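Local coordinates for protein elongation factor G (Thermus thermophilus, PDB 2DY1) that binds GTP with a magnesium ion and probably acts as a GTPase elongation factor in the translocation step of protein synthesis, at residues A[37-42]-A[254-259]; A[28-31]-A[35-38]; A[576-581]-A[623-628]. All coordinates share one frame; numbering follows the deposited sequence.

Contact 1: A[37-42]-A[254-259]. With GTP (guanosine-5'-triphosphate), chain C.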
loop_
_atom_site.group_PDB
_atom_site.type_symbol
_atom_site.label_atom_id
_atom_site.label_comp_id
_atom_site.label_asym_id
_atom_site.label_seq_id
_atom_site.Cartn_x
_atom_site.Cartn_y
_atom_site.Cartn_z
ATOM N N GLU A 37 0.835 20.421 -26.252
ATOM C CA GLU A 37 0.597 21.848 -26.565
ATOM C C GLU A 37 0.506 22.823 -25.409
ATOM O O GLU A 37 1.044 23.930 -25.465
ATOM C CB GLU A 37 -0.702 22.069 -27.399
ATOM C CG GLU A 37 -0.546 22.333 -28.856
ATOM C CD GLU A 37 0.518 23.376 -29.243
ATOM O OE1 GLU A 37 0.277 24.598 -29.130
ATOM O OE2 GLU A 37 1.592 22.931 -29.675
ATOM N N ARG A 38 -0.239 22.446 -24.382
ATOM C CA ARG A 38 -0.443 23.338 -23.259
ATOM C C ARG A 38 -0.290 22.634 -21.940
ATOM O O ARG A 38 -0.477 21.418 -21.848
ATOM C CB ARG A 38 -1.844 23.963 -23.358
ATOM C CG ARG A 38 -2.905 23.000 -23.888
ATOM C CD ARG A 38 -4.279 23.652 -23.982
ATOM N NE ARG A 38 -4.271 24.850 -24.820
ATOM C CZ ARG A 38 -5.340 25.606 -25.053
ATOM N NH1 ARG A 38 -6.510 25.289 -24.512
ATOM N NH2 ARG A 38 -5.240 26.681 -25.821
ATOM N N ARG A 39 0.092 23.388 -20.922
ATOM C CA ARG A 39 0.222 22.810 -19.604
ATOM C C ARG A 39 -1.201 22.686 -19.074
ATOM O O ARG A 39 -1.918 23.692 -18.981
ATOM C CB ARG A 39 1.013 23.733 -18.673
ATOM C CG ARG A 39 1.378 23.111 -17.299
ATOM C CD ARG A 39 1.885 24.141 -16.340
ATOM N NE ARG A 39 0.917 24.542 -15.319
ATOM C CZ ARG A 39 0.684 25.772 -14.892
ATOM N NH1 ARG A 39 1.338 26.772 -15.432
ATOM N NH2 ARG A 39 -0.211 25.974 -13.945
ATOM N N GLY A 40 -1.618 21.462 -18.758
ATOM C CA GLY A 40 -2.940 21.260 -18.195
ATOM C C GLY A 40 -2.867 21.636 -16.723
ATOM O O GLY A 40 -1.801 21.970 -16.216
ATOM N N ARG A 41 -3.994 21.548 -16.023
ATOM C CA ARG A 41 -4.091 21.914 -14.624
ATOM C C ARG A 41 -4.897 20.899 -13.842
ATOM O O ARG A 41 -5.951 20.450 -14.290
ATOM C CB ARG A 41 -4.752 23.301 -14.514
ATOM C CG ARG A 41 -3.949 24.345 -15.279
ATOM C CD ARG A 41 -4.531 25.754 -15.296
ATOM N NE ARG A 41 -3.459 26.741 -15.191
ATOM C CZ ARG A 41 -2.504 26.931 -16.107
ATOM N NH1 ARG A 41 -1.573 27.845 -15.896
ATOM N NH2 ARG A 41 -2.509 26.281 -17.270
ATOM N N VAL A 42 -4.418 20.542 -12.661
ATOM C CA VAL A 42 -5.121 19.577 -11.819
ATOM C C VAL A 42 -6.530 20.086 -11.492
ATOM O O VAL A 42 -7.497 19.333 -11.554
ATOM C CB VAL A 42 -4.349 19.334 -10.506
ATOM C CG1 VAL A 42 -5.216 18.581 -9.506
ATOM C CG2 VAL A 42 -3.077 18.547 -10.797
ATOM N N SER A 254 9.020 24.982 -9.643
ATOM C CA SER A 254 7.573 25.055 -9.469
ATOM C C SER A 254 6.920 24.943 -10.842
ATOM O O SER A 254 7.248 25.690 -11.756
ATOM C CB SER A 254 7.156 26.382 -8.847
ATOM O OG SER A 254 5.757 26.573 -9.006
ATOM N N GLY A 255 6.001 23.990 -10.992
ATOM C CA GLY A 255 5.333 23.881 -12.277
ATOM C C GLY A 255 4.243 24.936 -12.407
ATOM O O GLY A 255 3.853 25.293 -13.507
ATOM N N GLU A 256 3.798 25.470 -11.268
ATOM C CA GLU A 256 2.726 26.476 -11.255
ATOM C C GLU A 256 3.282 27.837 -11.668
ATOM O O GLU A 256 2.681 28.538 -12.465
ATOM C CB GLU A 256 2.123 26.550 -9.856
ATOM C CG GLU A 256 0.841 27.346 -9.741
ATOM C CD GLU A 256 -0.341 26.599 -10.311
ATOM O OE1 GLU A 256 -0.432 25.371 -10.074
ATOM O OE2 GLU A 256 -1.179 27.237 -10.986
ATOM N N ARG A 257 4.450 28.193 -11.139
ATOM C CA ARG A 257 5.090 29.467 -11.481
ATOM C C ARG A 257 6.014 29.321 -12.699
ATOM O O ARG A 257 6.569 30.307 -13.181
ATOM C CB ARG A 257 5.930 29.972 -10.294
ATOM C CG ARG A 257 5.187 30.186 -8.997
ATOM C CD ARG A 257 4.177 31.301 -9.148
ATOM N NE ARG A 257 4.825 32.520 -9.609
ATOM C CZ ARG A 257 4.180 33.563 -10.123
ATOM N NH1 ARG A 257 2.858 33.538 -10.244
ATOM N NH2 ARG A 257 4.859 34.632 -10.523
ATOM N N GLU A 258 6.164 28.093 -13.199
ATOM C CA GLU A 258 7.049 27.786 -14.315
ATOM C C GLU A 258 8.455 28.326 -14.070
ATOM O O GLU A 258 9.023 29.022 -14.907
ATOM C CB GLU A 258 6.500 28.318 -15.647
ATOM C CG GLU A 258 5.379 27.435 -16.209
ATOM C CD GLU A 258 5.869 26.130 -16.854
ATOM O OE1 GLU A 258 7.069 25.733 -16.692
ATOM O OE2 GLU A 258 5.015 25.498 -17.528
ATOM N N ILE A 259 8.992 27.994 -12.903
ATOM C CA ILE A 259 10.346 28.390 -12.529
ATOM C C ILE A 259 11.212 27.142 -12.345
ATOM O O ILE A 259 10.832 26.217 -11.622
ATOM C CB ILE A 259 10.346 29.187 -11.199
ATOM C CG1 ILE A 259 9.715 30.567 -11.416
ATOM C CG2 ILE A 259 11.787 29.320 -10.658
ATOM C CD1 ILE A 259 9.521 31.360 -10.102
HETATM P PG GTP C . -1.104 14.252 -5.177
HETATM O O1G GTP C . -2.609 14.326 -4.619
HETATM O O2G GTP C . -1.109 13.529 -6.609
HETATM O O3G GTP C . -0.165 13.613 -4.228
HETATM O O3B GTP C . -0.758 15.807 -5.416
HETATM P PB GTP C . 0.465 16.349 -6.303
HETATM O O1B GTP C . 1.715 16.219 -5.517
HETATM O O2B GTP C . 0.427 15.718 -7.644
HETATM O O3A GTP C . 0.150 17.921 -6.357
HETATM P PA GTP C . -0.657 18.637 -7.544
HETATM O O1A GTP C . 0.241 18.791 -8.710
HETATM O O2A GTP C . -1.951 17.942 -7.730
HETATM O "O5'" GTP C . -0.923 20.106 -6.948
HETATM C "C5'" GTP C . -1.901 20.259 -5.918
HETATM C "C4'" GTP C . -2.262 21.735 -5.762
HETATM O "O4'" GTP C . -1.025 22.443 -5.580
HETATM C "C3'" GTP C . -2.878 22.261 -7.060
HETATM O "O3'" GTP C . -3.802 23.307 -6.749
HETATM C "C2'" GTP C . -1.666 22.828 -7.799
HETATM O "O2'" GTP C . -2.091 23.891 -8.658
HETATM C "C1'" GTP C . -0.924 23.437 -6.611
HETATM N N9 GTP C . 0.505 23.699 -6.893
HETATM C C8 GTP C . 1.389 22.815 -7.352
HETATM N N7 GTP C . 2.604 23.358 -7.356
HETATM C C5 GTP C . 2.496 24.604 -6.901
HETATM C C6 GTP C . 3.410 25.631 -6.688
HETATM O O6 GTP C . 4.615 25.476 -6.884
HETATM N N1 GTP C . 2.937 26.857 -6.203
HETATM C C2 GTP C . 1.572 27.025 -5.939
HETATM N N2 GTP C . 1.119 28.186 -5.475
HETATM N N3 GTP C . 0.722 26.009 -6.152
HETATM C C4 GTP C . 1.154 24.827 -6.616
#
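Arg39 reaches the 254-259 loop through CD and its guanidinium, and the charged contact is a salt bridge, rather long, from NH2 to Glu256 OE2 at 3.4 Å. The two groups are not laid flat together, since guanidinium and carboxylate planes stand 80° apart and the side chains cross at roughly a right angle. Glu258 adds a looser attraction from a second carboxylate, its OE2 lying 3.6 Å from Arg39 CD and farther from the guanidinium nitrogens.

The two faces of the guanidinium differ. The carbonyl oxygen of Gly255 sits above one, 3.5 Å from Arg39 CZ, a favourable approach to the cation without a hydrogen bond. Over the other, offset toward the rim, lies the like-charged guanidinium of Arg41, whose charge the nearby Glu256 carboxylate probably offsets.

Hydrogen bonds tie the same loop to the nucleotide. The ribose O2' donates to Glu256 OE1 at 2.6 Å, so one carboxylate spends one oxygen on the sugar and the other on Arg39. Although Glu256 leaves its backbone pointing away from Arg39, a bend at chi2 (75°) turns the acid back, and its CB rests against the guanine, 3.5 Å from C6. Ser254 OG donates to the guanine O6 at 2.6 Å and accepts from Arg257 N at 3.0 Å, a nearly straight bond that forms an ST motif and fixes the hydroxyl.

Beyond Ser254, the turn closes in a G1 beta bulge. A loop following strand 248-252 that reads the guanine O6 corresponds to the G5 element of the P-loop GTPases, joined here to the segment leading from helix 22-32 toward the magnesium ligand Thr61.

Contact 2: A[28-31]-A[35-38]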
loop_
_atom_site.group_PDB
_atom_site.type_symbol
_atom_site.label_atom_id
_atom_site.label_comp_id
_atom_site.label_asym_id
_atom_site.label_seq_id
_atom_site.Cartn_x
_atom_site.Cartn_y
_atom_site.Cartn_z
ATOM N N ALA A 28 4.315 20.579 -16.280
ATOM C CA ALA A 28 5.240 21.616 -16.739
ATOM C C ALA A 28 6.376 21.011 -17.561
ATOM O O ALA A 28 6.780 21.583 -18.570
ATOM C CB ALA A 28 5.807 22.410 -15.531
ATOM N N LEU A 29 6.880 19.859 -17.130
ATOM C CA LEU A 29 7.947 19.186 -17.871
ATOM C C LEU A 29 7.427 18.713 -19.241
ATOM O O LEU A 29 8.127 18.835 -20.277
ATOM C CB LEU A 29 8.476 18.006 -17.047
ATOM C CG LEU A 29 9.366 18.390 -15.862
ATOM C CD1 LEU A 29 9.420 17.289 -14.829
ATOM C CD2 LEU A 29 10.771 18.721 -16.403
ATOM N N LEU A 30 6.200 18.184 -19.283
ATOM C CA LEU A 30 5.643 17.733 -20.569
ATOM C C LEU A 30 5.454 18.931 -21.514
ATOM O O LEU A 30 5.776 18.865 -22.718
ATOM C CB LEU A 30 4.295 17.026 -20.346
ATOM C CG LEU A 30 4.417 15.645 -19.689
ATOM C CD1 LEU A 30 3.060 15.157 -19.181
ATOM C CD2 LEU A 30 4.984 14.652 -20.716
ATOM N N TYR A 31 4.969 20.039 -20.968
ATOM C CA TYR A 31 4.773 21.234 -21.777
ATOM C C TYR A 31 6.096 21.845 -22.241
ATOM O O TYR A 31 6.282 22.094 -23.444
ATOM C CB TYR A 31 3.968 22.293 -21.001
ATOM C CG TYR A 31 3.951 23.647 -21.685
ATOM C CD1 TYR A 31 4.634 24.730 -21.134
ATOM C CD2 TYR A 31 3.316 23.822 -22.913
ATOM C CE1 TYR A 31 4.691 25.955 -21.796
ATOM C CE2 TYR A 31 3.367 25.047 -23.582
ATOM C CZ TYR A 31 4.054 26.100 -23.019
ATOM O OH TYR A 31 4.104 27.300 -23.690
ATOM N N ALA A 35 6.134 17.922 -25.364
ATOM C CA ALA A 35 5.363 16.673 -25.461
ATOM C C ALA A 35 3.869 16.935 -25.612
ATOM O O ALA A 35 3.123 16.060 -26.083
ATOM C CB ALA A 35 5.617 15.795 -24.245
ATOM N N LYS A 36 3.421 18.115 -25.201
ATOM C CA LYS A 36 2.011 18.483 -25.341
ATOM C C LYS A 36 1.884 20.000 -25.534
ATOM O O LYS A 36 2.727 20.764 -25.057
ATOM C CB LYS A 36 1.197 17.994 -24.124
ATOM C CG LYS A 36 1.479 18.687 -22.807
ATOM C CD LYS A 36 0.814 17.935 -21.630
ATOM C CE LYS A 36 -0.715 17.926 -21.762
ATOM N NZ LYS A 36 -1.381 17.371 -20.541
ATOM N N GLU A 37 0.835 20.421 -26.252
ATOM C CA GLU A 37 0.597 21.848 -26.565
ATOM C C GLU A 37 0.506 22.823 -25.409
ATOM O O GLU A 37 1.044 23.930 -25.465
ATOM C CB GLU A 37 -0.702 22.069 -27.399
ATOM C CG GLU A 37 -0.546 22.333 -28.856
ATOM C CD GLU A 37 0.518 23.376 -29.243
ATOM O OE1 GLU A 37 0.277 24.598 -29.130
ATOM O OE2 GLU A 37 1.592 22.931 -29.675
ATOM N N ARG A 38 -0.239 22.446 -24.382
ATOM C CA ARG A 38 -0.443 23.338 -23.259
ATOM C C ARG A 38 -0.290 22.634 -21.940
ATOM O O ARG A 38 -0.477 21.418 -21.848
ATOM C CB ARG A 38 -1.844 23.963 -23.358
ATOM C CG ARG A 38 -2.905 23.000 -23.888
ATOM C CD ARG A 38 -4.279 23.652 -23.982
ATOM N NE ARG A 38 -4.271 24.850 -24.820
ATOM C CZ ARG A 38 -5.340 25.606 -25.053
ATOM N NH1 ARG A 38 -6.510 25.289 -24.512
ATOM N NH2 ARG A 38 -5.240 26.681 -25.821
HETATM O O HOH W 1 4.654 22.381 -25.752
#
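Lys36 turns back along the helix it has just left and lays its aliphatic chain against Leu30. Its first torsion (chi1 69°) places CG between the backbone N and the carbonyl carbon, which directs the chain along the last helical turn. From CB the chain passes to CG, 4.1 Å from Leu30 CB. The next carbon, CD, comes nearer, 3.8 Å from Leu30 CB. A bend at chi3 then swings CE and the tip toward Glu27, with which NZ forms a salt bridge, and NZ is also hydrogen-bonded to Thr48 OG1. The methylenes thus lie along Leu30 while the ammonium group meets Glu27, about one turn earlier in the helix.

The backbone turn is secured separately. Ala35 N donates to Leu30 O, five residues earlier, at 2.8 Å, with an N-H...O angle of 132°. Just beside this bond, Ala35 CB packs against Leu30 CD2 at 3.8 Å. A water links the same two segments, 2.8 Å from Tyr31 O and 2.6 Å from Lys36 O. Farther out, the Tyr31 ring presents an edge to the chain: its CE2 lies 3.2 Å from Glu37 O, which sits near the ring plane.

This exit turn joins helix 22-32 to the loop before helix 53-57. Leu30 also packs on Ala67 and Leu69 of strand 65-71, and both Leu30 and Ala35 touch Met332 of strand 323-332, while Leu29 faces Val261 and Leu265 of helix 261-271.

Contact 3: A[576-581]-A[623-628]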
loop_
_atom_site.group_PDB
_atom_site.type_symbol
_atom_site.label_atom_id
_atom_site.label_comp_id
_atom_site.label_asym_id
_atom_site.label_seq_id
_atom_site.Cartn_x
_atom_site.Cartn_y
_atom_site.Cartn_z
ATOM N N TYR A 576 -9.823 -6.421 20.548
ATOM C CA TYR A 576 -8.627 -6.051 19.806
ATOM C C TYR A 576 -7.713 -5.122 20.594
ATOM O O TYR A 576 -8.158 -4.417 21.508
ATOM C CB TYR A 576 -9.017 -5.354 18.487
ATOM C CG TYR A 576 -9.393 -6.306 17.365
ATOM C CD1 TYR A 576 -10.417 -7.242 17.526
ATOM C CD2 TYR A 576 -8.682 -6.304 16.159
ATOM C CE1 TYR A 576 -10.714 -8.164 16.512
ATOM C CE2 TYR A 576 -8.970 -7.210 15.145
ATOM C CZ TYR A 576 -9.986 -8.143 15.333
ATOM O OH TYR A 576 -10.237 -9.074 14.353
ATOM N N ARG A 577 -6.426 -5.164 20.265
ATOM C CA ARG A 577 -5.466 -4.252 20.872
ATOM C C ARG A 577 -5.445 -3.031 19.963
ATOM O O ARG A 577 -5.247 -3.180 18.757
ATOM C CB ARG A 577 -4.063 -4.891 21.036
ATOM C CG ARG A 577 -3.545 -5.929 20.015
ATOM C CD ARG A 577 -2.075 -6.257 20.342
ATOM N NE ARG A 577 -1.504 -7.525 19.859
ATOM C CZ ARG A 577 -1.914 -8.739 20.221
ATOM N NH1 ARG A 577 -2.925 -8.880 21.064
ATOM N NH2 ARG A 577 -1.276 -9.815 19.777
ATOM N N LEU A 578 -5.713 -1.855 20.526
ATOM C CA LEU A 578 -5.764 -0.629 19.743
ATOM C C LEU A 578 -4.693 0.366 20.170
ATOM O O LEU A 578 -4.643 0.785 21.329
ATOM C CB LEU A 578 -7.159 0.004 19.872
ATOM C CG LEU A 578 -7.634 1.226 19.061
ATOM C CD1 LEU A 578 -7.834 2.402 19.996
ATOM C CD2 LEU A 578 -6.661 1.569 17.949
ATOM N N LYS A 579 -3.839 0.740 19.222
ATOM C CA LYS A 579 -2.777 1.707 19.476
ATOM C C LYS A 579 -3.151 2.990 18.747
ATOM O O LYS A 579 -3.430 2.966 17.551
ATOM C CB LYS A 579 -1.441 1.185 18.947
ATOM C CG LYS A 579 -0.946 -0.073 19.646
ATOM C CD LYS A 579 0.403 -0.524 19.100
ATOM C CE LYS A 579 0.937 -1.727 19.873
ATOM N NZ LYS A 579 2.269 -2.172 19.369
ATOM N N VAL A 580 -3.171 4.104 19.469
ATOM C CA VAL A 580 -3.519 5.379 18.856
ATOM C C VAL A 580 -2.455 6.441 19.110
ATOM O O VAL A 580 -2.077 6.696 20.252
ATOM C CB VAL A 580 -4.885 5.904 19.381
ATOM C CG1 VAL A 580 -5.207 7.252 18.747
ATOM C CG2 VAL A 580 -5.980 4.911 19.059
ATOM N N LEU A 581 -1.967 7.044 18.030
ATOM C CA LEU A 581 -0.965 8.098 18.115
ATOM C C LEU A 581 -1.739 9.391 17.893
ATOM O O LEU A 581 -2.394 9.555 16.862
ATOM C CB LEU A 581 0.091 7.918 17.018
ATOM C CG LEU A 581 1.389 8.730 17.086
ATOM C CD1 LEU A 581 1.078 10.210 17.054
ATOM C CD2 LEU A 581 2.159 8.376 18.348
ATOM N N LEU A 623 -15.165 -0.857 14.283
ATOM C CA LEU A 623 -15.114 -1.270 12.886
ATOM C C LEU A 623 -14.980 -0.084 11.937
ATOM O O LEU A 623 -14.545 -0.239 10.794
ATOM C CB LEU A 623 -16.337 -2.106 12.536
ATOM C CG LEU A 623 -16.229 -3.557 13.021
ATOM C CD1 LEU A 623 -17.573 -4.236 12.908
ATOM C CD2 LEU A 623 -15.184 -4.290 12.194
ATOM N N GLU A 624 -15.364 1.102 12.404
ATOM C CA GLU A 624 -15.224 2.295 11.580
ATOM C C GLU A 624 -14.387 3.333 12.289
ATOM O O GLU A 624 -14.545 4.530 12.054
ATOM C CB GLU A 624 -16.585 2.891 11.214
ATOM C CG GLU A 624 -17.379 2.002 10.291
ATOM C CD GLU A 624 -18.434 2.747 9.522
ATOM O OE1 GLU A 624 -19.300 3.386 10.155
ATOM O OE2 GLU A 624 -18.399 2.690 8.278
ATOM N N TYR A 625 -13.481 2.880 13.149
ATOM C CA TYR A 625 -12.624 3.806 13.863
ATOM C C TYR A 625 -11.828 4.610 12.826
ATOM O O TYR A 625 -11.551 5.791 13.029
ATOM C CB TYR A 625 -11.680 3.041 14.802
ATOM C CG TYR A 625 -10.991 3.916 15.831
ATOM C CD1 TYR A 625 -9.600 3.986 15.895
ATOM C CD2 TYR A 625 -11.734 4.678 16.738
ATOM C CE1 TYR A 625 -8.959 4.802 16.842
ATOM C CE2 TYR A 625 -11.104 5.496 17.683
ATOM C CZ TYR A 625 -9.722 5.550 17.727
ATOM O OH TYR A 625 -9.098 6.357 18.652
ATOM N N TYR A 626 -11.495 3.979 11.699
ATOM C CA TYR A 626 -10.732 4.656 10.654
ATOM C C TYR A 626 -11.441 5.911 10.140
ATOM O O TYR A 626 -10.785 6.840 9.681
ATOM C CB TYR A 626 -10.419 3.699 9.481
ATOM C CG TYR A 626 -11.594 3.324 8.598
ATOM C CD1 TYR A 626 -12.521 2.359 8.999
ATOM C CD2 TYR A 626 -11.757 3.911 7.338
ATOM C CE1 TYR A 626 -13.567 1.985 8.174
ATOM C CE2 TYR A 626 -12.810 3.545 6.501
ATOM C CZ TYR A 626 -13.708 2.579 6.924
ATOM O OH TYR A 626 -14.727 2.201 6.083
ATOM N N LYS A 627 -12.769 5.946 10.230
ATOM C CA LYS A 627 -13.527 7.110 9.760
ATOM C C LYS A 627 -13.572 8.231 10.790
ATOM O O LYS A 627 -13.635 9.404 10.433
ATOM C CB LYS A 627 -14.968 6.722 9.401
ATOM C CG LYS A 627 -15.116 5.883 8.139
ATOM C CD LYS A 627 -16.586 5.719 7.756
ATOM C CE LYS A 627 -16.732 4.903 6.487
ATOM N NZ LYS A 627 -18.169 4.637 6.145
ATOM N N ALA A 628 -13.521 7.865 12.064
ATOM C CA ALA A 628 -13.605 8.838 13.146
ATOM C C ALA A 628 -12.281 9.413 13.630
ATOM O O ALA A 628 -12.239 10.539 14.133
ATOM C CB ALA A 628 -14.354 8.217 14.325
#
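In the C-terminal domain, a ferredoxin-like beta-alpha-beta-beta-alpha-beta fold, the second helix settles on the sheet where Tyr625 meets Leu578 and Val580 of the first strand. These two strand residues are separated by one position, and both direct their CB toward the helix, whereas Lys579 between them points away. Tyr625, in the first turn of its helix, holds CG anti to the backbone N (chi1 -166°), which extends the ring toward the strand.

Val580 approaches the rim of that ring. Its CG2 lies near the ring plane, 3.7 Å from Tyr625 CE1, and the same methyl is 3.5 Å from Tyr625 OH. Leu578 crosses the tyrosine at about a right angle, and both methyls of its fork approach the same ring carbon from one side, CD1 and CD2 each 4.1 Å from Tyr625 CE1. No hydrogen bond spans the two segments; the contact is made by van der Waals packing.

At the start of the helix, Glu624, in the N-cap position, pairs through OE2 with Lys627 NZ at 2.9 Å in a salt bridge, the ammonium meeting it from above the carboxylate plane.

Strand 569-583 runs between strands 610-618 and 638-648, and Leu578 touches side chains of both, Val617 and Leu641. Helix 587-596 completes the buried layer: Leu594 packs on Leu578 and Tyr625, and Val590 on Val580.

Overall arrangement
Contacts 1 and 2 are neighbours in the GTP-binding domain, their centres 8 Å apart, and their segments overlap at Glu37 and Arg38. Both use the loop after helix 22-32, which contact 2 joins to that helix and contact 1 to the 254-259 loop. They also touch directly: Gly255 packs on Ala28, and Glu258 on Tyr31. Contact 2, at the surface, combines a backbone turn, a water and aliphatic packing; contact 1, partly buried at the nucleotide, is dominated by charge and hydrogen bonds to GTP. Contact 3 belongs to a different domain, its centre about 40 Å from that of contact 1. Fully buried and wholly van der Waals, it illustrates how chemistry follows location.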